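Local coordinates for LPG0439 HIT-related domain-containing protein (PDB 5L0L) that is of unknown function but, as a HIT-related domain of a predicted membrane protein, may bind nucleotides or other phosphate-bearing ligands, at residues Asn42-Tyr55 / Leu127-Tyr141. Sequence-based numbering, arbitrary orientation. Where two conformers were deposited one is given.
With SO4 (sulfate ion), chain C.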
ATOM      1  N   ASN A  42     -15.690  -2.704  -1.708  1.00 14.90           N
ATOM      2  CA  ASN A  42     -15.475  -4.143  -1.774  1.00 15.47           C
ATOM      3  C   ASN A  42     -16.816  -4.874  -1.620  1.00 16.15           C
ATOM      4  O   ASN A  42     -17.465  -4.719  -0.584  1.00 15.93           O
ATOM      5  CB  ASN A  42     -14.483  -4.577  -0.701  1.00 15.34           C
ATOM      6  CG  ASN A  42     -14.047  -6.014  -0.876  1.00 15.82           C
ATOM      7  OD1 ASN A  42     -14.892  -6.919  -0.962  1.00 16.44           O
ATOM      8  ND2 ASN A  42     -12.747  -6.248  -0.918  1.00 15.84           N
ATOM      9  N   PRO A  43     -17.240  -5.654  -2.633  1.00 17.30           N
ATOM     10  CA  PRO A  43     -18.580  -6.251  -2.551  1.00 18.21           C
ATOM     11  C   PRO A  43     -18.731  -7.339  -1.505  1.00 18.87           C
ATOM     12  O   PRO A  43     -19.867  -7.626  -1.131  1.00 19.82           O
ATOM     13  CB  PRO A  43     -18.819  -6.871  -3.940  1.00 18.88           C
ATOM     14  CG  PRO A  43     -17.556  -6.732  -4.691  1.00 18.75           C
ATOM     15  CD  PRO A  43     -16.601  -5.849  -3.957  1.00 17.81           C
ATOM     16  N   THR A  44     -17.627  -7.907  -1.035  1.00 18.97           N
ATOM     17  CA  THR A  44     -17.690  -9.028  -0.080  1.00 19.43           C
ATOM     18  C   THR A  44     -17.260  -8.730   1.346  1.00 18.05           C
ATOM     19  O   THR A  44     -17.405  -9.599   2.194  1.00 18.35           O
ATOM     20  CB  THR A  44     -16.888 -10.232  -0.602  1.00 21.01           C
ATOM     21  OG1 THR A  44     -15.501  -9.902  -0.705  1.00 21.80           O
ATOM     22  CG2 THR A  44     -17.403 -10.648  -1.941  1.00 22.39           C
ATOM     23  N   ASP A  45     -16.786  -7.516   1.628  1.00 16.46           N
ATOM     24  CA  ASP A  45     -16.322  -7.178   2.950  1.00 15.62           C
ATOM     25  C   ASP A  45     -16.527  -5.681   3.192  1.00 14.68           C
ATOM     26  O   ASP A  45     -15.853  -4.857   2.583  1.00 14.30           O
ATOM     27  CB  ASP A  45     -14.836  -7.546   3.086  1.00 15.65           C
ATOM     28  CG  ASP A  45     -14.334  -7.447   4.525  1.00 15.54           C
ATOM     29  OD1 ASP A  45     -15.147  -7.311   5.480  1.00 15.35           O
ATOM     30  OD2 ASP A  45     -13.098  -7.526   4.699  1.00 15.64           O
ATOM     31  N   CYS A  46     -17.449  -5.362   4.108  1.00 14.16           N
ATOM     32  CA  CYS A  46     -17.767  -3.983   4.462  1.00 13.66           C
ATOM     33  C   CYS A  46     -16.911  -3.422   5.558  1.00 13.24           C
ATOM     34  O   CYS A  46     -16.958  -2.212   5.809  1.00 13.11           O
ATOM     35  CB  CYS A  46     -19.244  -3.849   4.878  1.00 13.87           C
ATOM     36  SG  CYS A  46     -19.731  -4.695   6.385  1.00 14.20           S
ATOM     37  N   ARG A  47     -16.100  -4.263   6.216  1.00 13.07           N
ATOM     38  CA  ARG A  47     -15.280  -3.772   7.327  1.00 12.89           C
ATOM     39  C   ARG A  47     -14.336  -2.649   6.872  1.00 12.62           C
ATOM     40  O   ARG A  47     -13.704  -2.739   5.802  1.00 12.49           O
ATOM     41  CB  ARG A  47     -14.441  -4.875   7.944  1.00 13.15           C
ATOM     42  CG  ARG A  47     -15.270  -6.023   8.529  1.00 13.42           C
ATOM     43  CD  ARG A  47     -14.392  -7.134   9.047  1.00 13.81           C
ATOM     44  NE  ARG A  47     -13.541  -7.633   7.969  1.00 13.93           N
ATOM     45  CZ  ARG A  47     -12.285  -8.053   8.097  1.00 14.23           C
ATOM     46  NH1 ARG A  47     -11.689  -8.121   9.279  1.00 14.51           N
ATOM     47  NH2 ARG A  47     -11.635  -8.441   7.029  1.00 14.36           N
ATOM     48  N   GLY A  48     -14.240  -1.613   7.696  1.00 12.55           N
ATOM     49  CA  GLY A  48     -13.389  -0.470   7.424  1.00 12.61           C
ATOM     50  C   GLY A  48     -13.784   0.347   6.186  1.00 12.49           C
ATOM     51  O   GLY A  48     -12.980   1.139   5.699  1.00 12.59           O
ATOM     52  N   TYR A  49     -15.007   0.162   5.706  1.00 12.39           N
ATOM     53  CA  TYR A  49     -15.458   0.721   4.432  1.00 12.35           C
ATOM     54  C   TYR A  49     -14.448   0.420   3.314  1.00 12.28           C
ATOM     55  O   TYR A  49     -14.079   1.306   2.558  1.00 12.35           O
ATOM     56  CB  TYR A  49     -15.716   2.246   4.556  1.00 12.57           C
ATOM     57  CG  TYR A  49     -16.540   2.735   5.735  1.00 12.78           C
ATOM     58  CD1 TYR A  49     -17.550   1.955   6.319  1.00 12.74           C
ATOM     59  CD2 TYR A  49     -16.318   3.986   6.265  1.00 13.15           C
ATOM     60  CE1 TYR A  49     -18.289   2.430   7.389  1.00 12.99           C
ATOM     61  CE2 TYR A  49     -17.088   4.496   7.302  1.00 13.46           C
ATOM     62  CZ  TYR A  49     -18.061   3.722   7.872  1.00 13.36           C
ATOM     63  OH  TYR A  49     -18.776   4.189   8.923  1.00 13.71           O
ATOM     64  N   ARG A  50     -13.974  -0.836   3.237  1.00 12.24           N
ATOM     65  CA  ARG A  50     -12.959  -1.210   2.252  1.00 12.28           C
ATOM     66  C   ARG A  50     -13.352  -0.806   0.837  1.00 12.28           C
ATOM     67  O   ARG A  50     -14.507  -1.070   0.415  1.00 12.31           O
ATOM     68  CB  ARG A  50     -12.743  -2.717   2.245  1.00 12.39           C
ATOM     69  CG  ARG A  50     -11.812  -3.259   3.278  1.00 12.54           C
ATOM     70  CD  ARG A  50     -11.829  -4.791   3.233  1.00 12.79           C
ATOM     71  NE  ARG A  50     -11.091  -5.310   2.093  1.00 13.00           N
ATOM     72  CZ  ARG A  50     -10.673  -6.582   1.972  1.00 13.42           C
ATOM     73  NH1 ARG A  50     -11.006  -7.510   2.867  1.00 13.66           N
ATOM     74  NH2 ARG A  50      -9.933  -6.923   0.919  1.00 13.68           N
ATOM     75  N   ILE A  51     -12.397  -0.230   0.104  1.00 12.36           N
ATOM     76  CA  ILE A  51     -12.511  -0.054  -1.341  1.00 12.52           C
ATOM     77  C   ILE A  51     -11.446  -0.869  -2.068  1.00 12.81           C
ATOM     78  O   ILE A  51     -10.441  -1.277  -1.480  1.00 12.83           O
ATOM     79  CB  ILE A  51     -12.408   1.419  -1.776  1.00 12.57           C
ATOM     80  CG1 ILE A  51     -11.060   2.005  -1.378  1.00 12.66           C
ATOM     81  CG2 ILE A  51     -13.607   2.205  -1.243  1.00 12.58           C
ATOM     82  CD1 ILE A  51     -10.767   3.361  -1.979  1.00 12.91           C
ATOM     83  N   ILE A  52     -11.708  -1.130  -3.339  1.00 13.22           N
ATOM     84  CA  ILE A  52     -10.710  -1.696  -4.264  1.00 13.69           C
ATOM     85  C   ILE A  52     -10.475  -0.642  -5.344  1.00 14.02           C
ATOM     86  O   ILE A  52     -11.425  -0.096  -5.916  1.00 14.05           O
ATOM     87  CB  ILE A  52     -11.215  -2.976  -4.919  1.00 14.01           C
ATOM     88  CG1 ILE A  52     -11.605  -4.017  -3.856  1.00 14.06           C
ATOM     89  CG2 ILE A  52     -10.163  -3.557  -5.882  1.00 14.39           C
ATOM     90  CD1 ILE A  52     -12.439  -5.165  -4.403  1.00 14.49           C
ATOM     91  N   ILE A  53      -9.211  -0.345  -5.599  1.00 14.46           N
ATOM     92  CA  ILE A  53      -8.802   0.539  -6.661  1.00 14.98           C
ATOM     93  C   ILE A  53      -8.129  -0.373  -7.662  1.00 15.76           C
ATOM     94  O   ILE A  53      -7.169  -1.084  -7.298  1.00 15.67           O
ATOM     95  CB  ILE A  53      -7.802   1.594  -6.163  1.00 15.03           C
ATOM     96  CG1 ILE A  53      -8.433   2.400  -5.026  1.00 14.86           C
ATOM     97  CG2 ILE A  53      -7.342   2.479  -7.341  1.00 15.38           C
ATOM     98  CD1 ILE A  53      -7.526   3.468  -4.444  1.00 15.08           C
ATOM     99  N   ARG A  54      -8.660  -0.386  -8.892  1.00 16.64           N
ATOM    100  CA  ARG A  54      -8.263  -1.349  -9.895  1.00 17.62           C
ATOM    101  C   ARG A  54      -7.942  -0.691 -11.235  1.00 18.17           C
ATOM    102  O   ARG A  54      -8.654   0.203 -11.695  1.00 17.95           O
ATOM    103  CB  ARG A  54      -9.351  -2.423 -10.046  1.00 18.41           C
ATOM    104  CG  ARG A  54      -9.163  -3.394 -11.210  1.00 19.59           C
ATOM    105  CD  ARG A  54      -9.858  -2.886 -12.437  1.00 20.61           C
ATOM    106  NE  ARG A  54      -9.846  -3.845 -13.559  1.00 22.01           N
ATOM    107  CZ  ARG A  54     -10.810  -4.736 -13.834  1.00 23.02           C
ATOM    108  NH1 ARG A  54     -11.910  -4.858 -13.086  1.00 23.33           N
ATOM    109  NH2 ARG A  54     -10.664  -5.511 -14.889  1.00 24.21           N
ATOM    110  N   TYR A  55      -6.859  -1.150 -11.850  1.00 18.82           N
ATOM    111  CA  TYR A  55      -6.466  -0.654 -13.164  1.00 19.77           C
ATOM    112  C   TYR A  55      -7.303  -1.387 -14.199  1.00 20.56           C
ATOM    113  O   TYR A  55      -7.246  -2.616 -14.275  1.00 20.75           O
ATOM    114  CB  TYR A  55      -4.984  -0.966 -13.381  1.00 20.21           C
ATOM    115  CG  TYR A  55      -4.456  -0.660 -14.759  1.00 20.97           C
ATOM    116  CD1 TYR A  55      -4.707   0.559 -15.370  1.00 21.04           C
ATOM    117  CD2 TYR A  55      -3.641  -1.586 -15.423  1.00 21.70           C
ATOM    118  CE1 TYR A  55      -4.197   0.835 -16.653  1.00 21.80           C
ATOM    119  CE2 TYR A  55      -3.118  -1.308 -16.689  1.00 22.40           C
ATOM    120  CZ  TYR A  55      -3.424  -0.103 -17.300  1.00 22.30           C
ATOM    121  OH  TYR A  55      -2.885   0.187 -18.567  1.00 23.22           O
ATOM    122  N   LEU A 127      -3.916  -5.429 -11.771  1.00 19.55           N
ATOM    123  CA  LEU A 127      -3.199  -4.431 -10.958  1.00 18.95           C
ATOM    124  C   LEU A 127      -4.245  -3.724 -10.083  1.00 18.10           C
ATOM    125  O   LEU A 127      -5.145  -3.085 -10.585  1.00 17.68           O
ATOM    126  CB  LEU A 127      -2.475  -3.423 -11.828  1.00 19.49           C
ATOM    127  CG  LEU A 127      -1.743  -2.273 -11.129  1.00 19.58           C
ATOM    128  CD1 LEU A 127      -0.636  -2.782 -10.237  1.00 19.56           C
ATOM    129  CD2 LEU A 127      -1.236  -1.286 -12.171  1.00 20.23           C
ATOM    130  N   HIS A 128      -4.148  -3.912  -8.776  1.00 17.33           N
ATOM    131  CA  HIS A 128      -5.192  -3.387  -7.877  1.00 16.75           C
ATOM    132  C   HIS A 128      -4.683  -3.321  -6.472  1.00 16.04           C
ATOM    133  O   HIS A 128      -3.754  -4.047  -6.116  1.00 16.04           O
ATOM    134  CB  HIS A 128      -6.492  -4.224  -7.954  1.00 16.96           C
ATOM    135  CG  HIS A 128      -6.415  -5.561  -7.278  1.00 17.21           C
ATOM    136  ND1 HIS A 128      -5.615  -6.592  -7.734  1.00 17.75           N
ATOM    137  CD2 HIS A 128      -6.999  -6.018  -6.143  1.00 17.32           C
ATOM    138  CE1 HIS A 128      -5.757  -7.644  -6.944  1.00 17.85           C
ATOM    139  NE2 HIS A 128      -6.590  -7.317  -5.963  1.00 17.65           N
ATOM    140  N   LEU A 129      -5.301  -2.468  -5.657  1.00 15.32           N
ATOM    141  CA  LEU A 129      -4.979  -2.422  -4.255  1.00 14.90           C
ATOM    142  C   LEU A 129      -6.232  -2.172  -3.429  1.00 14.38           C
ATOM    143  O   LEU A 129      -7.277  -1.800  -3.960  1.00 14.21           O
ATOM    144  CB  LEU A 129      -3.888  -1.410  -3.935  1.00 15.06           C
ATOM    145  CG  LEU A 129      -4.068   0.083  -4.172  1.00 15.19           C
ATOM    146  CD1 LEU A 129      -4.933   0.743  -3.112  1.00 14.98           C
ATOM    147  CD2 LEU A 129      -2.703   0.759  -4.209  1.00 15.52           C
ATOM    148  N   HIS A 130      -6.085  -2.417  -2.139  1.00 14.05           N
ATOM    149  CA  HIS A 130      -7.173  -2.333  -1.152  1.00 13.72           C
ATOM    150  C   HIS A 130      -6.885  -1.146  -0.264  1.00 13.46           C
ATOM    151  O   HIS A 130      -5.743  -0.905   0.091  1.00 13.45           O
ATOM    152  CB  HIS A 130      -7.185  -3.581  -0.271  1.00 13.86           C
ATOM    153  CG  HIS A 130      -7.320  -4.842  -1.042  1.00 14.18           C
ATOM    154  ND1 HIS A 130      -8.538  -5.305  -1.472  1.00 14.34           N
ATOM    155  CD2 HIS A 130      -6.385  -5.690  -1.536  1.00 14.51           C
ATOM    156  CE1 HIS A 130      -8.349  -6.399  -2.198  1.00 14.62           C
ATOM    157  NE2 HIS A 130      -7.054  -6.678  -2.208  1.00 14.69           N
HETATM  158  N   MSE A 131      -7.931  -0.440   0.138  1.00 13.12           N
HETATM  159  CA  MSE A 131      -7.795   0.694   1.064  1.00 13.00           C
HETATM  160  C   MSE A 131      -8.982   0.654   2.028  1.00 12.68           C
HETATM  161  O   MSE A 131     -10.088   0.194   1.659  1.00 12.56           O
HETATM  162  CB  MSE A 131      -7.734   2.006   0.275  1.00 13.22           C
HETATM  163  CG  MSE A 131      -7.569   3.195   1.182  1.00 13.38           C
HETATM  164 SE   MSE A 131      -7.378   4.897   0.181  1.00 13.94          SE
HETATM  165  CE  MSE A 131      -5.714   4.490  -0.757  1.00 14.19           C
ATOM    166  N   TRP A 132      -8.751   1.060   3.271  1.00 12.57           N
ATOM    167  CA  TRP A 132      -9.804   1.029   4.290  1.00 12.47           C
ATOM    168  C   TRP A 132      -9.454   2.007   5.387  1.00 12.59           C
ATOM    169  O   TRP A 132      -8.352   2.612   5.376  1.00 12.75           O
ATOM    170  CB  TRP A 132      -9.977  -0.403   4.852  1.00 12.38           C
ATOM    171  CG  TRP A 132      -8.729  -0.902   5.502  1.00 12.44           C
ATOM    172  CD1 TRP A 132      -8.432  -0.877   6.834  1.00 12.50           C
ATOM    173  CD2 TRP A 132      -7.585  -1.490   4.850  1.00 12.51           C
ATOM    174  NE1 TRP A 132      -7.164  -1.376   7.050  1.00 12.60           N
ATOM    175  CE2 TRP A 132      -6.630  -1.770   5.858  1.00 12.61           C
ATOM    176  CE3 TRP A 132      -7.271  -1.801   3.518  1.00 12.54           C
ATOM    177  CZ2 TRP A 132      -5.394  -2.362   5.585  1.00 12.72           C
ATOM    178  CZ3 TRP A 132      -6.023  -2.334   3.244  1.00 12.66           C
ATOM    179  CH2 TRP A 132      -5.097  -2.604   4.262  1.00 12.75           C
ATOM    180  N   GLY A 133     -10.393   2.202   6.293  1.00 12.56           N
ATOM    181  CA  GLY A 133     -10.220   3.149   7.418  1.00 12.72           C
ATOM    182  C   GLY A 133     -10.168   2.420   8.755  1.00 12.71           C
ATOM    183  O   GLY A 133     -10.793   1.342   8.923  1.00 12.59           O
ATOM    184  N   ARG A 134      -9.437   3.016   9.701  1.00 12.94           N
ATOM    185  CA  ARG A 134      -9.364   2.572  11.078  1.00 13.09           C
ATOM    186  C   ARG A 134      -9.884   3.646  12.039  1.00 13.39           C
ATOM    187  O   ARG A 134      -9.716   4.857  11.836  1.00 13.56           O
ATOM    188  CB  ARG A 134      -7.922   2.159  11.471  1.00 13.17           C
ATOM    189  CG  ARG A 134      -7.265   1.152  10.527  1.00 13.03           C
ATOM    190  CD  ARG A 134      -8.007  -0.195  10.499  1.00 12.86           C
ATOM    191  NE  ARG A 134      -8.006  -0.858  11.797  1.00 12.97           N
ATOM    192  CZ  ARG A 134      -6.974  -1.561  12.284  1.00 13.13           C
ATOM    193  NH1 ARG A 134      -7.081  -2.086  13.479  1.00 13.34           N
ATOM    194  NH2 ARG A 134      -5.842  -1.754  11.587  1.00 13.13           N
ATOM    195  N   GLY A 135     -10.438   3.168  13.128  1.00 13.61           N
ATOM    196  CA  GLY A 135     -11.017   4.013  14.148  1.00 14.05           C
ATOM    197  C   GLY A 135     -11.860   3.192  15.102  1.00 14.29           C
ATOM    198  O   GLY A 135     -11.601   1.999  15.258  1.00 14.25           O
ATOM    199  N   ASP A 136     -12.832   3.819  15.772  1.00 14.71           N
ATOM    200  CA  ASP A 136     -13.703   3.079  16.665  1.00 15.07           C
ATOM    201  C   ASP A 136     -14.582   2.143  15.832  1.00 14.94           C
ATOM    202  O   ASP A 136     -15.430   2.619  15.081  1.00 14.90           O
ATOM    203  CB  ASP A 136     -14.566   4.057  17.480  1.00 15.52           C
ATOM    204  CG  ASP A 136     -15.544   3.362  18.407  1.00 15.80           C
ATOM    205  OD1 ASP A 136     -15.693   2.129  18.406  1.00 15.73           O
ATOM    206  OD2 ASP A 136     -16.198   4.114  19.166  1.00 16.35           O
ATOM    207  N   PRO A 137     -14.407   0.825  15.964  1.00 15.04           N
ATOM    208  CA  PRO A 137     -15.219  -0.082  15.156  1.00 15.11           C
ATOM    209  C   PRO A 137     -16.713   0.031  15.331  1.00 15.50           C
ATOM    210  O   PRO A 137     -17.443  -0.286  14.399  1.00 15.13           O
ATOM    211  CB  PRO A 137     -14.762  -1.467  15.610  1.00 15.19           C
ATOM    212  CG  PRO A 137     -13.361  -1.246  16.114  1.00 15.14           C
ATOM    213  CD  PRO A 137     -13.461   0.072  16.813  1.00 15.21           C
ATOM    214  N   ASP A 138     -17.150   0.503  16.501  1.00 16.23           N
ATOM    215  CA  ASP A 138     -18.577   0.676  16.749  1.00 17.06           C
ATOM    216  C   ASP A 138     -19.131   2.048  16.348  1.00 16.98           C
ATOM    217  O   ASP A 138     -20.352   2.244  16.431  1.00 17.05           O
ATOM    218  CB  ASP A 138     -18.877   0.453  18.245  1.00 18.20           C
ATOM    219  CG  ASP A 138     -18.848  -1.016  18.643  1.00 19.22           C
ATOM    220  OD1 ASP A 138     -19.107  -1.872  17.764  1.00 20.47           O
ATOM    221  OD2 ASP A 138     -18.655  -1.337  19.846  1.00 20.03           O
HETATM  222  N   MSE A 139     -18.290   2.980  15.917  0.70 16.91           N
HETATM  223  CA  MSE A 139     -18.772   4.307  15.532  0.70 17.28           C
HETATM  224  C   MSE A 139     -19.298   4.294  14.105  0.70 16.68           C
HETATM  225  O   MSE A 139     -18.650   3.752  13.209  0.70 16.18           O
HETATM  226  CB  MSE A 139     -17.623   5.296  15.708  0.70 18.08           C
HETATM  227  CG  MSE A 139     -17.829   6.659  15.077  0.70 19.02           C
HETATM  228 SE   MSE A 139     -19.175   7.671  16.070  0.70 20.99          SE
HETATM  229  CE  MSE A 139     -18.161   9.324  16.445  0.70 21.72           C
ATOM    230  N   GLU A 140     -20.467   4.909  13.894  1.00 16.47           N
ATOM    231  CA  GLU A 140     -21.026   5.076  12.539  1.00 16.23           C
ATOM    232  C   GLU A 140     -20.499   6.368  11.935  1.00 16.08           C
ATOM    233  O   GLU A 140     -21.179   7.400  11.953  1.00 16.16           O
ATOM    234  CB  GLU A 140     -22.567   4.981  12.583  1.00 16.44           C
ATOM    235  CG  GLU A 140     -22.994   3.613  13.175  1.00 16.49           C
ATOM    236  CD  GLU A 140     -24.481   3.293  13.004  1.00 16.79           C
ATOM    237  OE1 GLU A 140     -25.291   4.220  12.839  1.00 16.90           O
ATOM    238  OE2 GLU A 140     -24.825   2.082  13.054  1.00 16.92           O
ATOM    239  N   TYR A 141     -19.289   6.292  11.387  1.00 15.76           N
ATOM    240  CA  TYR A 141     -18.639   7.443  10.747  1.00 15.86           C
ATOM    241  C   TYR A 141     -19.486   7.927   9.560  1.00 15.87           C
ATOM    242  O   TYR A 141     -19.536   9.139   9.261  1.00 16.21           O
ATOM    243  CB  TYR A 141     -17.197   7.126  10.327  1.00 15.71           C
ATOM    244  CG  TYR A 141     -16.248   6.931  11.477  1.00 15.80           C
ATOM    245  CD1 TYR A 141     -16.064   5.680  12.058  1.00 15.62           C
ATOM    246  CD2 TYR A 141     -15.504   7.995  11.981  1.00 16.13           C
ATOM    247  CE1 TYR A 141     -15.174   5.500  13.116  1.00 15.76           C
ATOM    248  CE2 TYR A 141     -14.628   7.823  13.059  1.00 16.26           C
ATOM    249  CZ  TYR A 141     -14.467   6.581  13.623  1.00 16.06           C
ATOM    250  OH  TYR A 141     -13.594   6.429  14.677  1.00 16.25           O
TER
HETATM  251  S   SO4 C 401      -6.015  -9.801  -3.216  1.00 23.22           S
HETATM  252  O1  SO4 C 401      -7.158  -9.413  -4.094  1.00 29.90           O
HETATM  253  O2  SO4 C 401      -5.557 -11.041  -3.832  1.00 24.66           O
HETATM  254  O3  SO4 C 401      -5.178  -8.614  -3.342  1.00 21.79           O
HETATM  255  O4  SO4 C 401      -6.806  -9.977  -1.990  1.00 23.57           O
HETATM  256  O   HOH W   1     -10.736  -3.955  -0.409  1.00 11.36           O
HETATM  257  O   HOH W   2      -5.199  -4.812 -14.292  1.00 20.43           O
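Ile-51 to Arg-54 pair with His-128 to Met-131 as antiparallel neighbours inside the six-stranded sheet of this HIT-related domain. Ile-51/Met-131 and Ile-53/Leu-129 are the hydrogen-bonded pairs, each with two backbone bonds. Tyr-55 N to Leu-127 O extends the ladder at one end; at the other, Gly-133 N reaches Gly-48 O over 2.9 Å in the loop that leads into strand 51-58.

One face carries Ile-52, His-128 and His-130. The two imidazoles share a sulfate, probably from the crystallisation liquor: His-128 NE2 donates to its O1 (2.9 Å) and His-130 NE2 to its O3 (2.9 Å), while Gly-103 N and Asn-105 N bind the same ion. With CG placed between N and C (chi1 74°), the His-128 ring stands beside Ile-52 with NE2 toward the sulfate, and ND1 bonds Met-126 O. ND1 of His-130 instead meets a water at 2.8 Å, lying in the ring plane. The same water accepts from Asn-42 ND2 and Arg-50 NE and donates to Ile-51 O, linking this second histidine to the loop before strand 51-58. The Arg-50 guanidinium, turned 76° from the His-130 ring, is held by Asp-45, whose OD2 takes Arg-50 NH1 on its anti lone pair (2.8 Å); Arg-47 grips the same carboxylate side-on through NE and NH2 and also bonds Asp-157 O. Alternate histidines beside a bound anion recall the first two of the His-x-His-x-His signature of HIT proteins, with Trp-132 at the third place, consistent with a phosphate pocket here.

The reverse face is apolar: Ile-51 CG1 lies alongside Met-131 CB (3.7 Å), and Ile-53 CD1 meets Leu-129 CD1 (4.0 Å). Helix 73-92 covers this side, with Tyr-90 against Ile-51 and the selenomethionine Met-131, and Val-82 against Ile-53. Strands 35-41 and 96-101 flank the pair, beyond 51-58 and 128-134 respectively.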